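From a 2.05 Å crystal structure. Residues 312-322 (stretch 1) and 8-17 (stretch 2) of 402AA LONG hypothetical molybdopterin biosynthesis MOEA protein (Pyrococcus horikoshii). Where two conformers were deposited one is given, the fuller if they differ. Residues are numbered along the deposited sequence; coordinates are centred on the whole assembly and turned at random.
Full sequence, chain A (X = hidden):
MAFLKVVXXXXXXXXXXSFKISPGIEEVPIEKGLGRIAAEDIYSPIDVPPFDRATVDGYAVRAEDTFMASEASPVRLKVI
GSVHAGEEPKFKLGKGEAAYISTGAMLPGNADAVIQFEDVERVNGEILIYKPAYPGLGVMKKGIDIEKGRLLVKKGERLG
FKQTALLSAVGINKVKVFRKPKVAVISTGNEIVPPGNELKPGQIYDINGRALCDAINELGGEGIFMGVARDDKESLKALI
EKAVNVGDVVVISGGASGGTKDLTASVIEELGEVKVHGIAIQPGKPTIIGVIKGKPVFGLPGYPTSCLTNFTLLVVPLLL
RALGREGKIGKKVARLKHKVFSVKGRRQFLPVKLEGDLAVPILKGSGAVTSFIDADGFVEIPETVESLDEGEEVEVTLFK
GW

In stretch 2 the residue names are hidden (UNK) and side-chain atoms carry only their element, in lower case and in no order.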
ATOM      1  N   THR A 312       6.886  -4.810  14.933  1.00 28.22           N
ATOM      2  CA  THR A 312       5.969  -3.746  14.559  1.00 31.30           C
ATOM      3  C   THR A 312       6.406  -2.373  15.057  1.00 40.51           C
ATOM      4  O   THR A 312       6.340  -1.381  14.325  1.00 33.74           O
ATOM      5  CB  THR A 312       4.569  -4.045  15.105  1.00 29.59           C
ATOM      6  OG1 THR A 312       4.108  -5.285  14.559  1.00 34.96           O
ATOM      7  CG2 THR A 312       3.593  -2.928  14.736  1.00 34.93           C
ATOM      8  N   LEU A 313       6.860  -2.320  16.305  1.00 39.92           N
ATOM      9  CA  LEU A 313       7.288  -1.066  16.911  1.00 38.73           C
ATOM     10  C   LEU A 313       8.602  -0.505  16.392  1.00 37.39           C
ATOM     11  O   LEU A 313       8.735   0.705  16.220  1.00 37.53           O
ATOM     12  CB  LEU A 313       7.392  -1.232  18.430  1.00 36.78           C
ATOM     13  CG  LEU A 313       6.081  -1.311  19.210  1.00 46.26           C
ATOM     14  CD1 LEU A 313       6.352  -1.735  20.644  1.00 43.53           C
ATOM     15  CD2 LEU A 313       5.393   0.047  19.169  1.00 38.16           C
ATOM     16  N   LEU A 314       9.563  -1.382  16.123  1.00 30.35           N
ATOM     17  CA  LEU A 314      10.887  -0.944  15.689  1.00 34.99           C
ATOM     18  C   LEU A 314      11.270  -1.124  14.226  1.00 34.22           C
ATOM     19  O   LEU A 314      11.845  -0.222  13.617  1.00 37.10           O
ATOM     20  CB  LEU A 314      11.954  -1.636  16.542  1.00 32.65           C
ATOM     21  CG  LEU A 314      11.795  -1.587  18.066  1.00 40.60           C
ATOM     22  CD1 LEU A 314      12.916  -2.378  18.715  1.00 32.19           C
ATOM     23  CD2 LEU A 314      11.808  -0.146  18.547  1.00 40.41           C
ATOM     24  N   VAL A 315      10.969  -2.286  13.659  1.00 30.41           N
ATOM     25  CA  VAL A 315      11.357  -2.544  12.282  1.00 29.25           C
ATOM     26  C   VAL A 315      10.391  -2.012  11.229  1.00 32.40           C
ATOM     27  O   VAL A 315      10.817  -1.442  10.225  1.00 26.45           O
ATOM     28  CB  VAL A 315      11.574  -4.056  12.050  1.00 28.32           C
ATOM     29  CG1 VAL A 315      12.169  -4.291  10.669  1.00 26.92           C
ATOM     30  CG2 VAL A 315      12.500  -4.620  13.135  1.00 28.58           C
ATOM     31  N   VAL A 316       9.098  -2.191  11.460  1.00 32.06           N
ATOM     32  CA  VAL A 316       8.094  -1.743  10.507  1.00 33.35           C
ATOM     33  C   VAL A 316       8.239  -0.270  10.113  1.00 33.75           C
ATOM     34  O   VAL A 316       8.269   0.049   8.927  1.00 34.13           O
ATOM     35  CB  VAL A 316       6.673  -2.032  11.043  1.00 30.27           C
ATOM     36  CG1 VAL A 316       5.623  -1.418  10.131  1.00 36.15           C
ATOM     37  CG2 VAL A 316       6.462  -3.549  11.118  1.00 30.78           C
ATOM     38  N   PRO A 317       8.349   0.644  11.094  1.00 36.93           N
ATOM     39  CA  PRO A 317       8.492   2.060  10.734  1.00 31.18           C
ATOM     40  C   PRO A 317       9.658   2.301   9.766  1.00 32.71           C
ATOM     41  O   PRO A 317       9.556   3.110   8.842  1.00 35.51           O
ATOM     42  CB  PRO A 317       8.696   2.733  12.088  1.00 35.85           C
ATOM     43  CG  PRO A 317       7.845   1.883  12.997  1.00 34.92           C
ATOM     44  CD  PRO A 317       8.239   0.488  12.558  1.00 34.48           C
ATOM     45  N   LEU A 318      10.759   1.587   9.979  1.00 32.37           N
ATOM     46  CA  LEU A 318      11.935   1.713   9.127  1.00 31.68           C
ATOM     47  C   LEU A 318      11.617   1.269   7.702  1.00 37.72           C
ATOM     48  O   LEU A 318      11.945   1.957   6.735  1.00 35.40           O
ATOM     49  CB  LEU A 318      13.082   0.857   9.675  1.00 22.08           C
ATOM     50  CG  LEU A 318      14.382   0.838   8.866  1.00 30.21           C
ATOM     51  CD1 LEU A 318      14.961   2.242   8.783  1.00 35.01           C
ATOM     52  CD2 LEU A 318      15.381  -0.110   9.516  1.00 31.52           C
ATOM     53  N   LEU A 319      10.976   0.112   7.581  1.00 29.03           N
ATOM     54  CA  LEU A 319      10.628  -0.433   6.277  1.00 34.89           C
ATOM     55  C   LEU A 319       9.611   0.437   5.540  1.00 28.64           C
ATOM     56  O   LEU A 319       9.732   0.660   4.338  1.00 33.92           O
ATOM     57  CB  LEU A 319      10.092  -1.860   6.444  1.00 29.71           C
ATOM     58  CG  LEU A 319      11.074  -2.781   7.176  1.00 36.67           C
ATOM     59  CD1 LEU A 319      10.520  -4.199   7.260  1.00 31.00           C
ATOM     60  CD2 LEU A 319      12.410  -2.776   6.444  1.00 37.75           C
ATOM     61  N   LEU A 320       8.613   0.930   6.264  1.00 24.92           N
ATOM     62  CA  LEU A 320       7.596   1.774   5.657  1.00 33.03           C
ATOM     63  C   LEU A 320       8.211   3.056   5.102  1.00 42.07           C
ATOM     64  O   LEU A 320       7.872   3.486   4.001  1.00 35.06           O
ATOM     65  CB  LEU A 320       6.505   2.110   6.678  1.00 27.20           C
ATOM     66  CG  LEU A 320       5.644   0.925   7.127  1.00 41.35           C
ATOM     67  CD1 LEU A 320       4.555   1.401   8.079  1.00 38.37           C
ATOM     68  CD2 LEU A 320       5.022   0.256   5.907  1.00 37.07           C
ATOM     69  N   ARG A 321       9.122   3.658   5.860  1.00 34.86           N
ATOM     70  CA  ARG A 321       9.775   4.886   5.421  1.00 34.87           C
ATOM     71  C   ARG A 321      10.596   4.641   4.168  1.00 32.91           C
ATOM     72  O   ARG A 321      10.686   5.503   3.300  1.00 39.31           O
ATOM     73  CB  ARG A 321      10.664   5.436   6.531  1.00 38.73           C
ATOM     74  CG  ARG A 321       9.883   6.006   7.699  1.00 42.73           C
ATOM     75  CD  ARG A 321      10.770   6.154   8.913  1.00 44.34           C
ATOM     76  NE  ARG A 321       9.970   6.551  10.069  0.50 36.82           N
ATOM     77  CZ  ARG A 321      10.272   6.265  11.332  0.50 38.70           C
ATOM     78  NH1 ARG A 321       9.474   6.675  12.307  0.50 34.00           N
ATOM     79  NH2 ARG A 321      11.361   5.563  11.620  0.50 25.36           N
ATOM     80  N   ALA A 322      11.192   3.460   4.072  1.00 29.13           N
ATOM     81  CA  ALA A 322      11.986   3.114   2.901  1.00 31.67           C
ATOM     82  C   ALA A 322      11.080   2.992   1.672  1.00 33.47           C
ATOM     83  O   ALA A 322      11.542   3.102   0.537  1.00 31.02           O
ATOM     84  CB  ALA A 322      12.701   1.808   3.133  1.00 24.76           C
ATOM     85  N   UNK A   8      14.607   4.578  27.147  1.00 57.19           N
ATOM     86  CA  UNK A   8      13.178   4.688  26.832  1.00 55.46           C
ATOM     87  C   UNK A   8      12.874   4.330  25.377  1.00 51.43           C
ATOM     88  O   UNK A   8      13.748   4.403  24.514  1.00 45.37           O
ATOM     89  c   UNK A   8      13.808   6.456  28.257  1.00 58.90           C
ATOM     90  c   UNK A   8      15.093   5.812  27.787  1.00 60.96           C
ATOM     91  c   UNK A   8      12.874   6.151  27.133  1.00 52.28           C
ATOM     92  N   UNK A   9      11.631   3.941  25.117  1.00 47.66           N
ATOM     93  CA  UNK A   9      11.214   3.579  23.771  1.00 48.61           C
ATOM     94  C   UNK A   9      11.455   4.744  22.819  1.00 46.61           C
ATOM     95  O   UNK A   9      12.017   4.570  21.737  1.00 49.86           O
ATOM     96  c   UNK A   9       9.727   3.205  23.761  1.00 46.60           C
ATOM     97  c   UNK A   9       9.095   2.878  22.402  1.00 44.28           C
ATOM     98  c   UNK A   9       7.635   2.502  22.599  1.00 39.59           C
ATOM     99  c   UNK A   9       9.851   1.742  21.733  1.00 32.40           C
ATOM    100  N   UNK A  10      11.039   5.934  23.236  1.00 49.87           N
ATOM    101  CA  UNK A  10      11.201   7.125  22.415  1.00 49.16           C
ATOM    102  C   UNK A  10      12.623   7.258  21.888  1.00 52.15           C
ATOM    103  O   UNK A  10      12.830   7.642  20.736  1.00 49.04           O
ATOM    104  o   UNK A  10       9.059   9.372  21.091  1.00 73.90           O
ATOM    105  c   UNK A  10      10.280   9.641  21.103  1.00 74.35           C
ATOM    106  o   UNK A  10      10.935   9.890  20.068  1.00 76.02           O
ATOM    107  c   UNK A  10      10.827   8.373  23.214  1.00 57.00           C
ATOM    108  c   UNK A  10      10.998   9.668  22.439  1.00 66.48           C
ATOM    109  N   UNK A  11      13.606   6.941  22.725  1.00 47.18           N
ATOM    110  CA  UNK A  11      14.993   7.036  22.294  1.00 51.69           C
ATOM    111  C   UNK A  11      15.268   5.991  21.228  1.00 47.46           C
ATOM    112  O   UNK A  11      15.874   6.287  20.197  1.00 44.54           O
ATOM    113  c   UNK A  11      15.948   6.830  23.470  1.00 57.12           C
ATOM    114  c   UNK A  11      17.811   8.148  22.400  1.00 77.20           C
ATOM    115  c   UNK A  11      19.234   8.101  21.866  1.00 73.01           C
ATOM    116  n   UNK A  11      20.226   7.832  22.942  1.00 85.00           N
ATOM    117  c   UNK A  11      17.418   6.832  23.063  1.00 63.66           C
ATOM    118  N   UNK A  12      14.824   4.764  21.483  1.00 48.85           N
ATOM    119  CA  UNK A  12      15.018   3.673  20.532  1.00 46.80           C
ATOM    120  C   UNK A  12      14.347   4.032  19.209  1.00 41.93           C
ATOM    121  O   UNK A  12      14.855   3.703  18.137  1.00 38.61           O
ATOM    122  c   UNK A  12      14.436   2.383  21.087  1.00 41.52           C
ATOM    123  N   UNK A  13      13.206   4.715  19.290  1.00 38.60           N
ATOM    124  CA  UNK A  13      12.484   5.125  18.090  1.00 40.72           C
ATOM    125  C   UNK A  13      13.274   6.190  17.341  1.00 48.14           C
ATOM    126  O   UNK A  13      13.373   6.154  16.113  1.00 44.24           O
ATOM    127  c   UNK A  13      10.099   4.626  18.973  1.00 39.14           C
ATOM    128  c   UNK A  13       9.858   3.577  17.897  1.00 45.73           C
ATOM    129  c   UNK A  13       8.793   5.303  19.357  1.00 39.05           C
ATOM    130  c   UNK A  13      11.097   5.660  18.451  1.00 39.26           C
ATOM    131  N   UNK A  14      13.840   7.138  18.085  1.00 46.69           N
ATOM    132  CA  UNK A  14      14.632   8.202  17.479  1.00 40.85           C
ATOM    133  C   UNK A  14      15.838   7.603  16.768  1.00 39.03           C
ATOM    134  O   UNK A  14      16.230   8.067  15.700  1.00 41.13           O
ATOM    135  c   UNK A  14      13.972  10.039  19.124  1.00 60.90           C
ATOM    136  o   UNK A  14      13.735  10.880  21.342  1.00 77.63           O
ATOM    137  o   UNK A  14      15.462  11.575  20.174  1.00 82.08           O
ATOM    138  c   UNK A  14      15.095   9.194  18.547  1.00 41.03           C
ATOM    139  c   UNK A  14      14.423  10.891  20.298  1.00 73.63           C
ATOM    140  N   UNK A  15      16.417   6.565  17.364  1.00 35.35           N
ATOM    141  CA  UNK A  15      17.574   5.900  16.778  1.00 35.33           C
ATOM    142  C   UNK A  15      17.229   5.270  15.431  1.00 38.01           C
ATOM    143  O   UNK A  15      17.968   5.419  14.459  1.00 47.47           O
ATOM    144  c   UNK A  15      18.119   4.801  17.715  1.00 39.11           C
ATOM    145  c   UNK A  15      18.603   5.428  19.014  1.00 45.39           C
ATOM    146  c   UNK A  15      19.254   4.047  17.035  1.00 38.47           C
ATOM    147  N   UNK A  16      16.110   4.558  15.371  1.00 41.01           N
ATOM    148  CA  UNK A  16      15.702   3.924  14.121  1.00 41.80           C
ATOM    149  C   UNK A  16      15.428   4.999  13.078  1.00 38.65           C
ATOM    150  O   UNK A  16      15.792   4.853  11.912  1.00 33.80           O
ATOM    151  c   UNK A  16      14.717   1.950  15.314  1.00 37.53           C
ATOM    152  c   UNK A  16      14.437   3.064  14.309  1.00 39.61           C
ATOM    153  c   UNK A  16      14.005   2.479  12.970  1.00 39.67           C
ATOM    154  N   UNK A  17      14.792   6.083  13.508  1.00 38.77           N
ATOM    155  CA  UNK A  17      14.489   7.187  12.608  1.00 47.77           C
ATOM    156  C   UNK A  17      15.782   7.717  12.007  1.00 47.89           C
ATOM    157  O   UNK A  17      15.799   8.189  10.871  1.00 55.70           O
ATOM    158  c   UNK A  17      11.773   9.042  14.702  1.00 66.53           C
ATOM    159  c   UNK A  17      12.447   7.904  13.964  1.00 59.75           C
ATOM    160  c   UNK A  17      13.778   8.311  13.360  1.00 43.59           C
ATOM    161  n   UNK A  17      11.507   8.841  15.988  1.00 74.01           N
ATOM    162  o   UNK A  17      11.492  10.089  14.122  1.00 75.74           O
TER
HETATM  163  O   HOH W   1      11.415   4.925  14.364  1.00 33.73           O

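Position 8 carries three side-chain carbons that close a ring onto its own backbone N. Nothing on stretch 1 lies within reach. The residue is Pro 8. It sits at the N-cap position, and its O accepts the first helical bond, from N of position 12 at 3.2 Å.

Position 9 has four carbons, forked at the second. CA-to-CB points sideways, but the tip comes nearer and lies 4.2 Å from Leu 314 CD2. A fork at the second carbon means leucine. This is Leu 9, with chi1 t and chi2 p, and the atom touching Leu 314 CD2 is its CD1.

Position 10 has three carbons in a row, the third carrying two oxygens. It is exposed and out of reach of stretch 1. The carboxylate on a chain of this length gives Glu 10.

Position 11 has four carbons in a row ending in a nitrogen. It too is exposed and makes no contact with stretch 1. This is Lys 11.

Position 12 has a single side-chain carbon. This CB points toward stretch 1 and lies 4.4 Å from Leu 314 CD2. The residue is Ala 12, and it is buried.

Position 13 has four carbons, again forked at the second. One branch end lies 3.5 Å from Leu 313 O and 4.3 Å from Leu 314 CD2. The residue is Leu 13, with chi1 m and chi2 t, and that branch end is CD2. The different rotamer from Leu 9 still brings its tip nearer to stretch 1.

Position 14 has three carbons, the third carrying two oxygens. CA-to-CB points away from stretch 1, and there is no contact. This is Glu 14.

Position 15 has one carbon carrying two more. The fork at the first carbon, with no oxygen, identifies valine. Val 15 is out of reach of stretch 1.

Position 16 has the same three-carbon fork but points toward stretch 1. One of its methyls lies 3.5 Å from Leu 314 O and 3.8 Å from Leu 318 CB. This is Val 16, and the methyl is CG1. It also lies at the edge of the Arg 321 guanidinium, 4.3 Å from NH2. Val 16 has the largest covered area of either stretch, 86 Å².

Position 17 has three carbons, the third carrying one oxygen and one nitrogen. A carbon of the chain lies 3.5 Å from Arg 321 NH2. The amide and chain length give Gln 17, and that carbon is CG.

The two helices run in the same general direction, 26° apart, with axes 9.8 Å apart at closest approach. Leu 314 CD2 meets Leu 9, Ala 12 and Leu 13, while Val 16 packs further along, against Leu 314 and Leu 318. No direct hydrogen bond crosses. Water 1 provides the polar link: it donates to Leu 13 O at 2.9 Å and accepts from Arg 321 NH2 at 2.8 Å. Together the stretches bury 398 Å², mostly through apolar side chains, with the arginine and glutamine at one end.

Stretch 2, residues 8-17: PLEKALEVVQ
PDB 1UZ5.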